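Local coordinates for glucan-binding protein C, GbpC (Streptococcus mutans UA159, PDB 5UQZ), which probably binds glucan at the streptococcal cell wall and mediates both sucrose-independent and sucrose-dependent adherence, at residues S55-K60 against N217-L222; K178-G183 against F312-G317; I182-S187 against D193-T198. All coordinates share one frame; numbering follows the deposited sequence. Where two conformers were deposited one is given.

Contact 1 (S55-K60 against N217-L222); sequences SGRVEK and NAIMSL
The short helix 57-60, which follows the long N-terminal helix 3-51, rests on strand 219-222 through Arg57 and Val58, both meeting the single side chain of Ile219. The contact illustrates how one branched residue can serve two neighbours by using different branches for each. The delta end of Ile219 lies against the guanidinium group: NH2 of Arg57 comes within 3.6 Å of Ile219 CD1, and the two side chains cross at about a right angle. Arg57 reaches this position because its chain bends at the CG-CD bond (chi3 46°), bringing a side chain that does not set out toward the strand back to it. Its NH2 is also held by hydrogen bonds to Asn216 O and Thr306 OG1, so the apolar contact sits beside a group fixed by polar partners just before strand 219-222 and on its neighbour 303-306.

The other branch of Ile219 faces the helix backbone. Its CG2 stands anti to the backbone N (the companion branch CG1 has chi1 -47°) and lies 4.4 Å from Val58 CG2, a looser approach than that at the arginine. CG1 passes 3.9 Å from Arg57 O. Val58 also touches Tyr45 of helix 3-51 and the loop residues Val335 and Val337.

No hydrogen bond joins the two segments directly, although Ile219 O accepts one from Gln62 NE2 just beyond the helix. The result is a helical turn seated on an edge strand of a three-stranded antiparallel sheet, where the long helix gives way to the beta-supersandwich of this fragment of a longer, wall-anchored protein.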
# COMPACT_ATOMS: atom_id res chain seq x y z
N SER A 55 14.95 7.86 -12.49
CA SER A 55 14.31 6.71 -11.84
C SER A 55 15.27 5.53 -11.62
O SER A 55 15.00 4.62 -10.81
CB SER A 55 13.05 6.32 -12.61
OG SER A 55 12.11 7.40 -12.57
N GLY A 56 16.40 5.50 -12.32
CA GLY A 56 17.42 4.52 -12.02
C GLY A 56 17.99 4.64 -10.61
O GLY A 56 18.62 3.69 -10.14
N ARG A 57 17.74 5.77 -9.94
CA ARG A 57 18.23 5.90 -8.58
C ARG A 57 17.64 4.87 -7.63
O ARG A 57 18.26 4.59 -6.61
CB ARG A 57 17.89 7.31 -8.07
CG ARG A 57 18.81 8.36 -8.63
CD ARG A 57 18.42 9.80 -8.25
NE ARG A 57 18.09 9.94 -6.81
CZ ARG A 57 18.94 9.91 -5.78
NH1 ARG A 57 20.26 9.86 -6.03
NH2 ARG A 57 18.51 9.96 -4.54
N VAL A 58 16.49 4.27 -7.95
CA VAL A 58 15.97 3.22 -7.06
C VAL A 58 17.01 2.12 -6.86
O VAL A 58 17.19 1.60 -5.75
CB VAL A 58 14.66 2.62 -7.61
CG1 VAL A 58 14.21 1.43 -6.77
CG2 VAL A 58 13.59 3.69 -7.67
N GLU A 59 17.68 1.72 -7.94
CA GLU A 59 18.74 0.73 -7.87
C GLU A 59 20.09 1.37 -7.56
O GLU A 59 20.85 0.89 -6.71
CB GLU A 59 18.78 -0.03 -9.20
CG GLU A 59 19.71 -1.21 -9.20
CD GLU A 59 19.40 -2.19 -10.32
OE1 GLU A 59 18.21 -2.38 -10.65
OE2 GLU A 59 20.37 -2.76 -10.85
N LYS A 60 20.41 2.47 -8.23
CA LYS A 60 21.78 2.97 -8.19
C LYS A 60 22.10 3.73 -6.91
O LYS A 60 23.29 3.79 -6.54
CB LYS A 60 22.06 3.82 -9.43
CG LYS A 60 22.05 3.01 -10.74
CD LYS A 60 22.28 3.89 -12.02
CE LYS A 60 23.68 4.50 -12.08
NZ LYS A 60 24.69 3.43 -12.30
N ASN A 217 20.72 8.86 -0.16
CA ASN A 217 20.70 7.43 -0.43
C ASN A 217 19.51 6.71 0.21
O ASN A 217 19.44 5.48 0.13
CB ASN A 217 22.01 6.77 -0.00
CG ASN A 217 23.22 7.38 -0.72
OD1 ASN A 217 24.08 8.01 -0.09
ND2 ASN A 217 23.26 7.20 -2.05
N ALA A 218 18.59 7.42 0.87
CA ALA A 218 17.44 6.74 1.47
C ALA A 218 16.30 6.77 0.47
O ALA A 218 15.53 7.73 0.41
CB ALA A 218 17.04 7.37 2.81
N ILE A 219 16.14 5.69 -0.31
CA ILE A 219 15.05 5.62 -1.26
C ILE A 219 13.93 4.84 -0.59
O ILE A 219 14.13 3.70 -0.16
CB ILE A 219 15.46 4.98 -2.60
CG1 ILE A 219 16.79 5.56 -3.13
CG2 ILE A 219 14.32 5.19 -3.63
CD1 ILE A 219 16.84 7.06 -3.26
N MET A 220 12.77 5.46 -0.46
CA MET A 220 11.68 4.86 0.29
C MET A 220 10.44 4.70 -0.58
O MET A 220 10.16 5.50 -1.49
CB MET A 220 11.37 5.70 1.52
CG MET A 220 12.59 5.71 2.44
SD MET A 220 12.30 6.30 4.09
CE MET A 220 11.37 4.90 4.71
N SER A 221 9.68 3.68 -0.28
CA SER A 221 8.50 3.34 -1.06
C SER A 221 7.32 4.21 -0.68
O SER A 221 7.12 4.56 0.48
CB SER A 221 8.15 1.88 -0.81
OG SER A 221 7.84 1.67 0.56
N LEU A 222 6.49 4.52 -1.68
CA LEU A 222 5.17 5.11 -1.48
C LEU A 222 4.23 4.28 -2.36
O LEU A 222 3.67 4.74 -3.38
CB LEU A 222 5.19 6.60 -1.88
CG LEU A 222 6.14 7.43 -0.99
CD1 LEU A 222 6.37 8.81 -1.54
CD2 LEU A 222 5.68 7.50 0.48

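Contact 2 (K178-G183 against F312-G317); sequences KTIFIG and FTFTVG
Phe314 projects from strand 312-319 toward the facing strand 180-184, where Ile180 and Ile182, two residues apart and pointing the same way, receive the far end of its ring. Both isoleucines use the CG2 methyl for the touch, and both side chains run at a slant to the phenylalanine, but the methyls are placed differently. Ile182 CG2 lies at the ring edge, close to the ring plane, 4.0 Å from Phe314 CE1 and 4.1 Å from Phe314 CZ. Ile180 CG2 reaches the outermost ring carbon, 4.0 Å from Phe314 CZ. In each isoleucine CG1 is anti to the backbone N (chi1 -174° in Ile180), which leaves CG2 in the crowded position between N and the carbonyl carbon. The ring also stacks with Phe329 and touches Val197, so neighbouring strands help to fix it. Phe181, between the isoleucines in sequence, points away, as alternation along a strand dictates; its ring stacks with that of Tyr100.

A calcium ion is bound about 9 Å from the Phe314 side chain. The two strands belong to different sheets, and no hydrogen bond passes between these segments. Their contact is therefore made by buried hydrocarbon, through dispersion and the exclusion of water.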
# COMPACT_ATOMS: atom_id res chain seq x y z
N LYS A 178 5.97 -1.59 8.67
CA LYS A 178 4.56 -1.74 8.32
C LYS A 178 3.78 -0.46 8.63
O LYS A 178 2.65 -0.30 8.17
CB LYS A 178 3.97 -2.92 9.10
CG LYS A 178 4.55 -4.26 8.66
CD LYS A 178 4.11 -5.37 9.62
CE LYS A 178 2.61 -5.61 9.69
NZ LYS A 178 2.38 -6.72 10.65
N THR A 179 4.36 0.46 9.41
CA THR A 179 3.84 1.80 9.67
C THR A 179 2.46 1.76 10.32
O THR A 179 2.38 1.33 11.46
CB THR A 179 3.95 2.70 8.43
OG1 THR A 179 5.16 2.43 7.69
CG2 THR A 179 3.94 4.16 8.82
N ILE A 180 1.39 2.23 9.65
CA ILE A 180 0.12 2.43 10.35
C ILE A 180 -1.04 2.07 9.43
O ILE A 180 -1.03 2.34 8.22
CB ILE A 180 0.12 3.90 10.75
CG1 ILE A 180 -0.98 4.35 11.59
CG2 ILE A 180 0.09 4.86 9.59
CD1 ILE A 180 -0.83 5.93 11.79
N PHE A 181 -2.09 1.54 10.06
CA PHE A 181 -3.39 1.34 9.41
C PHE A 181 -4.35 2.27 10.13
O PHE A 181 -4.48 2.19 11.35
CB PHE A 181 -3.81 -0.13 9.51
CG PHE A 181 -4.82 -0.54 8.50
CD1 PHE A 181 -4.62 -1.68 7.77
CD2 PHE A 181 -6.01 0.15 8.36
CE1 PHE A 181 -5.57 -2.11 6.84
CE2 PHE A 181 -6.98 -0.29 7.41
CZ PHE A 181 -6.73 -1.38 6.65
N ILE A 182 -4.94 3.22 9.42
CA ILE A 182 -5.78 4.27 10.03
C ILE A 182 -7.11 4.36 9.31
O ILE A 182 -7.20 4.14 8.09
CB ILE A 182 -4.99 5.60 10.06
CG1 ILE A 182 -5.74 6.69 10.79
CG2 ILE A 182 -4.59 6.08 8.67
CD1 ILE A 182 -4.91 7.92 11.12
N GLY A 183 -8.16 4.68 10.07
CA GLY A 183 -9.45 4.86 9.42
C GLY A 183 -10.44 5.55 10.34
O GLY A 183 -10.22 5.70 11.54
N PHE A 312 6.57 14.55 5.81
CA PHE A 312 5.73 14.36 4.65
C PHE A 312 4.34 14.00 5.14
O PHE A 312 4.16 13.63 6.29
CB PHE A 312 6.32 13.29 3.70
CG PHE A 312 6.53 11.97 4.34
CD1 PHE A 312 7.71 11.72 5.06
CD2 PHE A 312 5.57 10.96 4.25
CE1 PHE A 312 7.94 10.49 5.69
CE2 PHE A 312 5.81 9.73 4.86
CZ PHE A 312 6.99 9.51 5.58
N THR A 313 3.34 14.11 4.26
CA THR A 313 1.95 13.94 4.69
C THR A 313 1.21 13.04 3.73
O THR A 313 1.22 13.28 2.52
CB THR A 313 1.26 15.31 4.73
OG1 THR A 313 1.97 16.16 5.63
CG2 THR A 313 -0.20 15.19 5.18
N PHE A 314 0.53 12.02 4.23
CA PHE A 314 -0.34 11.22 3.38
C PHE A 314 -1.79 11.56 3.67
O PHE A 314 -2.14 11.96 4.79
CB PHE A 314 -0.08 9.72 3.52
CG PHE A 314 -0.45 9.09 4.86
CD1 PHE A 314 -1.78 8.68 5.09
CD2 PHE A 314 0.50 8.84 5.82
CE1 PHE A 314 -2.13 8.06 6.28
CE2 PHE A 314 0.14 8.21 7.02
CZ PHE A 314 -1.17 7.80 7.25
N THR A 315 -2.62 11.44 2.63
CA THR A 315 -4.04 11.69 2.79
C THR A 315 -4.86 10.65 2.07
O THR A 315 -4.42 10.05 1.07
CB THR A 315 -4.50 13.11 2.33
OG1 THR A 315 -4.44 13.20 0.91
CG2 THR A 315 -3.61 14.21 2.90
N VAL A 316 -6.08 10.46 2.54
CA VAL A 316 -7.05 9.61 1.88
C VAL A 316 -8.42 10.23 2.07
O VAL A 316 -8.78 10.64 3.18
CB VAL A 316 -6.99 8.14 2.38
CG1 VAL A 316 -7.15 8.04 3.91
CG2 VAL A 316 -7.99 7.28 1.65
N GLY A 317 -9.19 10.30 0.99
CA GLY A 317 -10.52 10.88 1.07
C GLY A 317 -11.28 10.60 -0.20
O GLY A 317 -10.76 10.01 -1.14

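Contact 3 (I182-S187 against D193-T198); sequences IGAQTS and DKISVT
Gly183 and Ile195 mark the nearest backbone approach, with CA atoms 7.5 Å apart, where strands 182-184 and 194-198 run roughly antiparallel at 148° with their axes 8.4 Å apart. This spacing belongs to strands in two facing sheets, and side chains fill it. Ile195 divides its branches between neighbours. Its CD1 methyl presses against the backbone, 3.7 Å from Gly183 CA and equally near Ala184 N, and it reaches Ala184 CB at 4.1 Å. The chain is extended at its second torsion (chi2 172°), which carries that methyl across to the opposing strand.

The other methyl, Ile195 CG2, lies 4.0 Å from Ile182 CD1, the two side chains sliding past each other in opposite directions. That same Ile182 CD1 comes closer to Val197 CG2, at 3.7 Å, and so settles between two residues that project from one side of strand 194-204. Leu158, on the adjacent strand 151-160 of the same sheet, touches all three and widens the apolar patch.

Beyond the strand the chain turns, and Gln185 folds its amide back on its own backbone: OE1 accepts Thr186 N at 2.8 Å, in the carbonyl plane and on a lone pair, though the hydrogen bond is bent (139° at the hydrogen). Gln185 NE2 in turn donates to Asp103 OD2, so both ends of the amide are engaged and its rotation is probably fixed. Two successive strands that face each other through side chains across sheets form a beta-arch. Between these two segments the contact is apolar, methyl groups against one another and against the backbone at Gly183 and Ala184, with no hydrogen bond across.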
# COMPACT_ATOMS: atom_id res chain seq x y z
N ILE A 182 -4.94 3.22 9.42
CA ILE A 182 -5.78 4.27 10.03
C ILE A 182 -7.11 4.36 9.31
O ILE A 182 -7.20 4.14 8.09
CB ILE A 182 -4.99 5.60 10.06
CG1 ILE A 182 -5.74 6.69 10.79
CG2 ILE A 182 -4.59 6.08 8.67
CD1 ILE A 182 -4.91 7.92 11.12
N GLY A 183 -8.16 4.68 10.07
CA GLY A 183 -9.45 4.86 9.42
C GLY A 183 -10.44 5.55 10.34
O GLY A 183 -10.22 5.70 11.54
N ALA A 184 -11.58 5.93 9.75
CA ALA A 184 -12.65 6.59 10.49
C ALA A 184 -13.92 6.49 9.67
O ALA A 184 -13.88 6.27 8.47
CB ALA A 184 -12.31 8.06 10.71
N GLN A 185 -15.06 6.71 10.34
CA GLN A 185 -16.30 6.88 9.58
C GLN A 185 -16.16 8.05 8.61
O GLN A 185 -15.42 9.01 8.89
CB GLN A 185 -17.47 7.12 10.54
CG GLN A 185 -18.84 7.36 9.87
CD GLN A 185 -19.28 6.17 8.99
OE1 GLN A 185 -18.76 5.95 7.88
NE2 GLN A 185 -20.33 5.46 9.42
N THR A 186 -16.88 7.98 7.48
CA THR A 186 -17.04 9.14 6.60
C THR A 186 -18.38 9.75 6.96
O THR A 186 -19.44 9.27 6.53
CB THR A 186 -17.00 8.72 5.13
OG1 THR A 186 -15.80 7.96 4.90
CG2 THR A 186 -16.98 9.94 4.21
N SER A 187 -18.34 10.78 7.80
CA SER A 187 -19.57 11.27 8.42
C SER A 187 -20.40 12.14 7.49
O SER A 187 -21.61 12.26 7.71
CB SER A 187 -19.23 12.06 9.67
OG SER A 187 -18.59 11.24 10.62
N ASP A 193 -13.97 15.59 2.65
CA ASP A 193 -13.14 15.45 3.85
C ASP A 193 -12.08 14.39 3.60
O ASP A 193 -12.19 13.58 2.69
CB ASP A 193 -14.03 15.04 5.03
CG ASP A 193 -15.07 16.12 5.36
OD1 ASP A 193 -14.76 17.33 5.27
OD2 ASP A 193 -16.22 15.77 5.69
N LYS A 194 -11.05 14.41 4.44
CA LYS A 194 -9.97 13.43 4.27
C LYS A 194 -9.37 13.12 5.63
O LYS A 194 -9.42 13.94 6.57
CB LYS A 194 -8.90 13.94 3.33
CG LYS A 194 -8.26 15.17 3.70
CD LYS A 194 -7.53 15.76 2.45
CE LYS A 194 -6.82 17.03 2.85
NZ LYS A 194 -5.95 17.56 1.77
N ILE A 195 -8.76 11.93 5.73
CA ILE A 195 -7.82 11.65 6.79
C ILE A 195 -6.46 12.12 6.27
O ILE A 195 -6.04 11.74 5.15
CB ILE A 195 -7.79 10.14 7.11
CG1 ILE A 195 -9.11 9.71 7.77
CG2 ILE A 195 -6.61 9.79 8.03
CD1 ILE A 195 -9.26 8.21 7.95
N SER A 196 -5.76 12.93 7.07
CA SER A 196 -4.46 13.48 6.68
C SER A 196 -3.51 13.26 7.85
O SER A 196 -3.85 13.62 8.98
CB SER A 196 -4.61 14.99 6.45
OG SER A 196 -3.32 15.56 6.30
N VAL A 197 -2.34 12.67 7.58
CA VAL A 197 -1.36 12.38 8.65
C VAL A 197 0.00 12.89 8.18
O VAL A 197 0.50 12.46 7.13
CB VAL A 197 -1.29 10.87 8.95
CG1 VAL A 197 -0.20 10.57 10.00
CG2 VAL A 197 -2.62 10.34 9.46
N THR A 198 0.62 13.76 8.98
CA THR A 198 1.99 14.15 8.74
C THR A 198 2.91 13.26 9.58
O THR A 198 2.65 13.00 10.76
CB THR A 198 2.20 15.63 9.13
OG1 THR A 198 1.38 16.45 8.30
CG2 THR A 198 3.65 16.06 8.99

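How the contacts relate
Contacts 2 and 3 form one neighbourhood: their centres are 8 Å apart, they share Ile182 and Gly183, and both set strand 180-184 of the four-stranded sheet against adjacent strands of the nine-stranded one. Those two strands, 194-204 and 312-319, are antiparallel neighbours in that sheet, with a probable hydrogen bond from Ile195 N to Val316 O (2.9 Å). Contact 1 lies apart, its centre 21 Å from that of contact 2 and 29 Å from that of contact 3, on a third, smaller sheet. Along the chain, contact 3 is nested within contact 1, whereas contacts 1 and 2 interleave. Strands consecutive in the chain (contact 3) and far apart in it (contact 2) thus pack against one another.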